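Local coordinates for protein estrogen receptor (Crassostrea gigas, PDB 4N1Y) that probably activates transcription constitutively as a nuclear receptor, through a ligand-binding domain whose hormone-operated switch appears to have become vestigial, at residues V114-V126 with H197-F209. Residues are numbered along the deposited sequence; the frame is centred on the assembly and turned at random.
Sequences VEMTEIFEQVAAV and HIRQAGERGIAFF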
loop_
_atom_site.group_PDB
_atom_site.type_symbol
_atom_site.label_atom_id
_atom_site.label_comp_id
_atom_site.label_asym_id
_atom_site.label_seq_id
_atom_site.Cartn_x
_atom_site.Cartn_y
_atom_site.Cartn_z
ATOM N N VAL B 114 1.127 0.956 24.440
ATOM C CA VAL B 114 0.280 1.904 23.715
ATOM C C VAL B 114 -0.599 1.211 22.688
ATOM O O VAL B 114 -1.262 1.874 21.891
ATOM C CB VAL B 114 1.101 2.985 22.981
ATOM C CG1 VAL B 114 1.841 3.849 23.976
ATOM C CG2 VAL B 114 2.075 2.354 21.994
ATOM N N GLU B 115 -0.558 -0.117 22.675
ATOM C CA GLU B 115 -1.468 -0.909 21.860
ATOM C C GLU B 115 -1.375 -0.565 20.374
ATOM O O GLU B 115 -2.389 -0.543 19.676
ATOM C CB GLU B 115 -2.891 -0.707 22.375
ATOM C CG GLU B 115 -2.983 -0.986 23.877
ATOM C CD GLU B 115 -4.339 -0.663 24.475
ATOM O OE1 GLU B 115 -5.212 -0.160 23.737
ATOM O OE2 GLU B 115 -4.512 -0.872 25.698
ATOM N N MET B 116 -0.154 -0.317 19.901
ATOM C CA MET B 116 0.096 -0.030 18.495
ATOM C C MET B 116 1.105 -1.016 17.939
ATOM O O MET B 116 1.970 -0.671 17.123
ATOM C CB MET B 116 0.626 1.381 18.317
ATOM C CG MET B 116 -0.319 2.431 18.812
ATOM S SD MET B 116 0.222 4.092 18.407
ATOM C CE MET B 116 -0.040 4.082 16.640
ATOM N N THR B 117 1.023 -2.246 18.415
ATOM C CA THR B 117 2.012 -3.228 18.034
ATOM C C THR B 117 2.015 -3.549 16.549
ATOM O O THR B 117 3.060 -3.477 15.913
ATOM C CB THR B 117 1.821 -4.512 18.831
ATOM O OG1 THR B 117 2.136 -4.253 20.209
ATOM C CG2 THR B 117 2.754 -5.552 18.340
ATOM N N GLU B 118 0.848 -3.854 15.988
ATOM C CA GLU B 118 0.747 -4.269 14.589
ATOM C C GLU B 118 1.263 -3.143 13.721
ATOM O O GLU B 118 1.965 -3.387 12.731
ATOM C CB GLU B 118 -0.685 -4.710 14.204
ATOM C CG GLU B 118 -1.569 -3.777 13.365
ATOM C CD GLU B 118 -2.970 -4.380 13.107
ATOM O OE1 GLU B 118 -3.184 -5.571 13.430
ATOM O OE2 GLU B 118 -3.863 -3.665 12.593
ATOM N N ILE B 119 0.912 -1.914 14.084
ATOM C CA ILE B 119 1.430 -0.760 13.366
ATOM C C ILE B 119 2.955 -0.674 13.440
ATOM O O ILE B 119 3.628 -0.676 12.410
ATOM C CB ILE B 119 0.820 0.546 13.887
ATOM C CG1 ILE B 119 -0.670 0.599 13.529
ATOM C CG2 ILE B 119 1.554 1.751 13.304
ATOM C CD1 ILE B 119 -1.422 1.710 14.208
ATOM N N PHE B 120 3.515 -0.627 14.644
ATOM C CA PHE B 120 4.955 -0.398 14.750
ATOM C C PHE B 120 5.792 -1.588 14.295
ATOM O O PHE B 120 6.923 -1.414 13.827
ATOM C CB PHE B 120 5.331 -0.011 16.172
ATOM C CG PHE B 120 4.831 1.332 16.561
ATOM C CD1 PHE B 120 4.521 2.266 15.587
ATOM C CD2 PHE B 120 4.652 1.666 17.892
ATOM C CE1 PHE B 120 4.041 3.510 15.935
ATOM C CE2 PHE B 120 4.180 2.909 18.249
ATOM C CZ PHE B 120 3.872 3.833 17.271
ATOM N N GLU B 121 5.223 -2.788 14.382
ATOM C CA GLU B 121 5.939 -3.968 13.916
ATOM C C GLU B 121 6.149 -3.939 12.413
ATOM O O GLU B 121 7.174 -4.379 11.916
ATOM C CB GLU B 121 5.185 -5.231 14.298
ATOM C CG GLU B 121 5.670 -5.884 15.565
ATOM C CD GLU B 121 4.939 -7.177 15.835
ATOM O OE1 GLU B 121 4.631 -7.903 14.863
ATOM O OE2 GLU B 121 4.725 -7.504 17.018
ATOM N N GLN B 122 5.178 -3.397 11.695
ATOM C CA GLN B 122 5.295 -3.227 10.266
ATOM C C GLN B 122 6.319 -2.126 9.923
ATOM O O GLN B 122 7.171 -2.288 9.041
ATOM C CB GLN B 122 3.921 -2.927 9.680
ATOM C CG GLN B 122 3.844 -3.047 8.175
ATOM C CD GLN B 122 2.419 -3.036 7.680
ATOM O OE1 GLN B 122 1.535 -2.452 8.311
ATOM N NE2 GLN B 122 2.175 -3.717 6.568
ATOM N N VAL B 123 6.220 -1.004 10.623
ATOM C CA VAL B 123 7.163 0.092 10.437
ATOM C C VAL B 123 8.589 -0.297 10.737
ATOM O O VAL B 123 9.484 -0.048 9.938
ATOM C CB VAL B 123 6.810 1.302 11.317
ATOM C CG1 VAL B 123 7.869 2.376 11.158
ATOM C CG2 VAL B 123 5.442 1.845 10.942
ATOM N N ALA B 124 8.792 -0.898 11.909
ATOM C CA ALA B 124 10.105 -1.380 12.331
ATOM C C ALA B 124 10.731 -2.336 11.298
ATOM O O ALA B 124 11.931 -2.249 11.011
ATOM C CB ALA B 124 9.989 -2.059 13.667
ATOM N N ALA B 125 9.914 -3.232 10.736
ATOM C CA ALA B 125 10.377 -4.151 9.698
ATOM C C ALA B 125 10.769 -3.385 8.438
ATOM O O ALA B 125 11.780 -3.686 7.807
ATOM C CB ALA B 125 9.298 -5.183 9.368
ATOM N N VAL B 126 9.961 -2.394 8.079
ATOM C CA VAL B 126 10.284 -1.551 6.949
ATOM C C VAL B 126 11.626 -0.884 7.215
ATOM O O VAL B 126 12.478 -0.830 6.322
ATOM C CB VAL B 126 9.190 -0.486 6.687
ATOM C CG1 VAL B 126 9.748 0.655 5.867
ATOM C CG2 VAL B 126 7.958 -1.108 6.007
ATOM N N HIS B 197 3.865 -1.314 2.309
ATOM C CA HIS B 197 3.716 -1.585 3.743
ATOM C C HIS B 197 3.489 -0.308 4.532
ATOM O O HIS B 197 2.707 -0.286 5.490
ATOM C CB HIS B 197 4.924 -2.361 4.267
ATOM C CG HIS B 197 5.071 -3.690 3.604
ATOM N ND1 HIS B 197 4.154 -4.703 3.783
ATOM C CD2 HIS B 197 5.953 -4.137 2.676
ATOM C CE1 HIS B 197 4.493 -5.736 3.026
ATOM N NE2 HIS B 197 5.572 -5.415 2.337
ATOM N N ILE B 198 4.177 0.751 4.131
ATOM C CA ILE B 198 3.992 2.060 4.733
ATOM C C ILE B 198 2.546 2.537 4.571
ATOM O O ILE B 198 1.963 3.120 5.485
ATOM C CB ILE B 198 4.952 3.063 4.122
ATOM C CG1 ILE B 198 6.357 2.864 4.710
ATOM C CG2 ILE B 198 4.492 4.477 4.393
ATOM C CD1 ILE B 198 6.462 3.250 6.190
ATOM N N ARG B 199 1.978 2.284 3.398
ATOM C CA ARG B 199 0.586 2.610 3.118
ATOM C C ARG B 199 -0.360 1.836 4.046
ATOM O O ARG B 199 -1.292 2.399 4.621
ATOM C CB ARG B 199 0.269 2.301 1.654
ATOM C CG ARG B 199 -1.192 2.442 1.268
ATOM C CD ARG B 199 -1.618 3.906 1.231
ATOM N NE ARG B 199 -0.869 4.719 0.266
ATOM C CZ ARG B 199 -1.262 4.979 -0.984
ATOM N NH1 ARG B 199 -2.390 4.456 -1.457
ATOM N NH2 ARG B 199 -0.513 5.744 -1.777
ATOM N N GLN B 200 -0.107 0.542 4.197
ATOM C CA GLN B 200 -0.902 -0.290 5.084
ATOM C C GLN B 200 -0.749 0.202 6.531
ATOM O O GLN B 200 -1.731 0.342 7.270
ATOM C CB GLN B 200 -0.500 -1.754 4.942
ATOM C CG GLN B 200 -1.360 -2.692 5.750
ATOM C CD GLN B 200 -1.105 -4.140 5.412
ATOM O OE1 GLN B 200 -0.020 -4.508 4.970
ATOM N NE2 GLN B 200 -2.115 -4.973 5.607
ATOM N N ALA B 201 0.484 0.485 6.928
ATOM C CA ALA B 201 0.715 1.006 8.265
ATOM C C ALA B 201 0.014 2.353 8.471
ATOM O O ALA B 201 -0.528 2.621 9.545
ATOM C CB ALA B 201 2.206 1.143 8.531
ATOM N N GLY B 202 0.013 3.191 7.444
ATOM C CA GLY B 202 -0.591 4.508 7.542
ATOM C C GLY B 202 -2.070 4.412 7.824
ATOM O O GLY B 202 -2.606 5.093 8.708
ATOM N N GLU B 203 -2.726 3.539 7.071
ATOM C CA GLU B 203 -4.166 3.343 7.162
ATOM C C GLU B 203 -4.565 2.911 8.560
ATOM O O GLU B 203 -5.521 3.438 9.160
ATOM C CB GLU B 203 -4.597 2.305 6.132
ATOM C CG GLU B 203 -6.068 1.987 6.060
ATOM C CD GLU B 203 -6.818 2.983 5.209
ATOM O OE1 GLU B 203 -6.184 3.921 4.685
ATOM O OE2 GLU B 203 -8.038 2.806 5.031
ATOM N N ARG B 204 -3.827 1.939 9.078
ATOM C CA ARG B 204 -4.069 1.464 10.422
ATOM C C ARG B 204 -3.748 2.556 11.422
ATOM O O ARG B 204 -4.441 2.711 12.430
ATOM C CB ARG B 204 -3.249 0.219 10.687
ATOM C CG ARG B 204 -3.718 -0.939 9.849
ATOM C CD ARG B 204 -2.788 -2.110 9.958
ATOM N NE ARG B 204 -3.372 -3.281 9.328
ATOM C CZ ARG B 204 -2.698 -4.392 9.072
ATOM N NH1 ARG B 204 -1.412 -4.471 9.391
ATOM N NH2 ARG B 204 -3.308 -5.418 8.497
ATOM N N GLY B 205 -2.696 3.316 11.132
ATOM C CA GLY B 205 -2.318 4.441 11.966
ATOM C C GLY B 205 -3.451 5.425 12.142
ATOM O O GLY B 205 -3.844 5.745 13.269
ATOM N N ILE B 206 -4.007 5.871 11.022
ATOM C CA ILE B 206 -5.084 6.849 11.054
ATOM C C ILE B 206 -6.307 6.289 11.773
ATOM O O ILE B 206 -6.877 6.967 12.622
ATOM C CB ILE B 206 -5.455 7.304 9.633
ATOM C CG1 ILE B 206 -4.383 8.275 9.117
ATOM C CG2 ILE B 206 -6.842 7.957 9.607
ATOM C CD1 ILE B 206 -4.432 8.524 7.653
ATOM N N ALA B 207 -6.662 5.038 11.485
ATOM C CA ALA B 207 -7.796 4.406 12.148
ATOM C C ALA B 207 -7.602 4.389 13.649
ATOM O O ALA B 207 -8.539 4.671 14.406
ATOM C CB ALA B 207 -8.007 3.007 11.638
ATOM N N PHE B 208 -6.394 4.050 14.086
ATOM C CA PHE B 208 -6.103 4.030 15.519
ATOM C C PHE B 208 -6.237 5.417 16.148
ATOM O O PHE B 208 -6.838 5.571 17.208
ATOM C CB PHE B 208 -4.705 3.461 15.776
ATOM C CG PHE B 208 -4.324 3.425 17.232
ATOM C CD1 PHE B 208 -4.759 2.387 18.047
ATOM C CD2 PHE B 208 -3.493 4.389 17.770
ATOM C CE1 PHE B 208 -4.408 2.335 19.380
ATOM C CE2 PHE B 208 -3.134 4.341 19.102
ATOM C CZ PHE B 208 -3.588 3.310 19.907
ATOM N N PHE B 209 -5.692 6.428 15.483
ATOM C CA PHE B 209 -5.739 7.781 16.011
ATOM C C PHE B 209 -7.179 8.304 16.050
ATOM O O PHE B 209 -7.543 9.068 16.948
ATOM C CB PHE B 209 -4.841 8.699 15.191
ATOM C CG PHE B 209 -3.426 8.739 15.684
ATOM C CD1 PHE B 209 -2.654 7.590 15.703
ATOM C CD2 PHE B 209 -2.864 9.921 16.127
ATOM C CE1 PHE B 209 -1.358 7.622 16.156
ATOM C CE2 PHE B 209 -1.562 9.955 16.584
ATOM C CZ PHE B 209 -0.815 8.805 16.602
#
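Ile119 enters helix 197-209 as a knob, filling a hole made by Ala201, Arg204, Gly205 and Phe208. Its CG1 stands anti to the carbonyl carbon (chi1 -68°), which carries CD1 down onto the bare backbone of Gly205, 3.6 Å from that residue's CA. Next to it, at the start of helix 117-126, Met116 lies across Phe208: its CG sits over one ring face, offset toward the rim and 3.8 Å from the ring centroid in a CH-pi contact, while SD approaches obliquely as a Met-aromatic partner. A bend at chi3 (70°) brings the terminal CE to the edge of the Phe209 ring. At the other end, Val126 CG2 rests 3.7 Å from His197 CB, and Val123 CG2 meets the methyl of Ala201.

Gln122 is the second knob, set among His197, Gln200, Ala201 and Arg204. Its extended chain delivers NE2 to Gln200 OE1 at 2.8 Å; the acceptor lies in the Gln122 amide plane, whereas the donor stands above the carbonyl plane of Gln200. A leucine here would probably leave Gln200 OE1 without this donor, the amide then relying more on its bond to Glu203 of the second subunit. Farther out, the Glu118 carboxylate lies over one guanidinium face of Arg204 and Gln200 CG over the opposite one. Glu118 OE2 is 3.3 Å from Arg204 NE, a salt bridge of charge alone, because the oxygen stands well out of the guanidinium plane and no N-H points at it; Arg204 NE also forms a salt bridge with Glu203 of the second subunit.

The helices run nearly antiparallel (155°), their axes 9.3 Å apart, within the helical sandwich of a nuclear-receptor ligand-binding domain. Helix 187-215 also lines the dimer interface; inward, Ala201 and Phe209 pack on helix 67-89, Met116 on helix 34-56 and Val123 on strand 97-99.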